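PDB 3A5V: alpha-galactosidase from Umbelopsis vinacea, which hydrolyses the glycosidic bonds of terminal, non-reducing alpha-D-galactosyl residues, as a tetrameric glycoside hydrolase of family 27. Local coordinates for the interface of chains A and B. Numbering follows the deposited sequence. Chains: chain A/B, Alpha-galactosidase.

The interface of chains A and B. Residues chain A 202-203, 209-210; chain B 174-175, 206-207.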
# COMPACT_ATOMS: atom_id res chain seq x y z
N PRO A 202 -9.87 -0.94 -12.14
CA PRO A 202 -8.74 -1.87 -12.01
C PRO A 202 -8.77 -2.73 -10.74
O PRO A 202 -8.26 -3.85 -10.76
CB PRO A 202 -7.52 -0.94 -12.00
CG PRO A 202 -8.04 0.36 -11.45
CD PRO A 202 -9.44 0.47 -12.00
N CYS A 203 -9.35 -2.22 -9.65
CA CYS A 203 -9.26 -2.93 -8.37
C CYS A 203 -10.20 -4.13 -8.34
O CYS A 203 -11.33 -4.04 -8.81
CB CYS A 203 -9.61 -2.01 -7.21
SG CYS A 203 -8.50 -0.61 -7.02
N VAL A 209 -7.02 2.36 -4.37
CA VAL A 209 -6.75 3.80 -4.43
C VAL A 209 -7.28 4.47 -5.72
O VAL A 209 -7.12 5.67 -5.91
CB VAL A 209 -5.22 4.14 -4.28
CG1 VAL A 209 -4.67 3.59 -2.98
CG2 VAL A 209 -4.47 3.61 -5.45
N LEU A 210 -7.87 3.67 -6.60
CA LEU A 210 -8.51 4.20 -7.82
C LEU A 210 -9.78 3.40 -8.07
O LEU A 210 -9.78 2.41 -8.79
CB LEU A 210 -7.55 4.17 -9.02
CG LEU A 210 -8.07 4.65 -10.40
CD1 LEU A 210 -8.59 6.08 -10.35
CD2 LEU A 210 -6.97 4.53 -11.45
N TRP B 174 -4.07 12.64 -11.13
CA TRP B 174 -5.36 12.57 -11.85
C TRP B 174 -6.57 12.83 -10.93
O TRP B 174 -7.65 13.18 -11.40
CB TRP B 174 -5.52 11.21 -12.59
CG TRP B 174 -5.13 10.04 -11.73
CD1 TRP B 174 -5.91 9.40 -10.80
CD2 TRP B 174 -3.84 9.41 -11.68
NE1 TRP B 174 -5.18 8.40 -10.19
CE2 TRP B 174 -3.91 8.39 -10.71
CE3 TRP B 174 -2.63 9.61 -12.38
CZ2 TRP B 174 -2.82 7.54 -10.43
CZ3 TRP B 174 -1.55 8.77 -12.10
CH2 TRP B 174 -1.64 7.75 -11.12
N ASN B 175 -6.37 12.64 -9.61
CA ASN B 175 -7.35 13.02 -8.59
C ASN B 175 -7.08 14.42 -8.02
O ASN B 175 -7.97 15.27 -8.00
CB ASN B 175 -7.38 12.00 -7.42
CG ASN B 175 -7.64 10.57 -7.88
OD1 ASN B 175 -8.54 10.29 -8.69
ND2 ASN B 175 -6.84 9.64 -7.35
N TYR B 206 -0.70 1.97 -12.39
CA TYR B 206 -0.90 3.37 -11.98
C TYR B 206 -0.51 3.59 -10.52
O TYR B 206 -0.17 4.71 -10.14
CB TYR B 206 -2.38 3.80 -12.18
CG TYR B 206 -3.29 3.05 -11.23
CD1 TYR B 206 -3.81 1.80 -11.57
CD2 TYR B 206 -3.56 3.54 -9.94
CE1 TYR B 206 -4.60 1.07 -10.68
CE2 TYR B 206 -4.34 2.82 -9.04
CZ TYR B 206 -4.86 1.59 -9.42
OH TYR B 206 -5.62 0.87 -8.55
N ASP B 207 -0.57 2.53 -9.71
CA ASP B 207 -0.31 2.65 -8.27
C ASP B 207 1.17 2.40 -7.93
O ASP B 207 1.63 1.25 -7.86
CB ASP B 207 -1.23 1.70 -7.50
CG ASP B 207 -1.25 1.98 -6.01
OD1 ASP B 207 -0.68 3.00 -5.56
OD2 ASP B 207 -1.82 1.15 -5.28
O HOH W 1 -5.64 7.02 -7.68
O HOH W 2 -5.32 0.67 -5.95
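A:Leu210 and A:Pro202 pack on one face of the B:Tyr206 ring. With CG anti to the backbone N (chi1 178°), the A:Leu210 branch carries CD2 over the ring centre, 3.8 Å from the B:Tyr206 centroid, as a CH-pi contact. CB meets the same face, 3.5 Å from B:Tyr206 CE2. A:Pro202 crosses the tyrosine at about a right angle; its CG lies on that side too but outward, 3.6 Å from B:Tyr206 CE1. A:Val209 CG2 sits beyond B:Tyr206 CE2 rather than over the face. The same methyl packs against the B:Asp207 carboxylate by van der Waals contact, 3.6 Å from OD2, with no polar pairing. The sulfur of A:Cys203, half of the disulfide with A:Cys208, lies near the phenol oxygen.

No direct polar bond crosses this patch; two waters do the bridging. Water 2 is 2.6 Å from B:Tyr206 OH and accepts the backbone N-H of A:Val209 in a nearly straight bond (173°). Water 1 is 2.7 Å from the carbonyl oxygen of A:Val209. It also takes the indole N-H of B:Trp174 and, less straight, ND2 of B:Asn175.

An alanine at B:Tyr206 would probably leave A:Leu210 and A:Pro202 without their packing partner and water 2 without its phenol mate.

Both chains use the disulfide-bearing loop between strand 183-185 and helix 217-227, but with different residues, and chain B adds helix 173-176. The interface is not an exact two-fold. The loop belongs to each subunit's catalytic beta/alpha barrel, at a subunit contact of the tetramer.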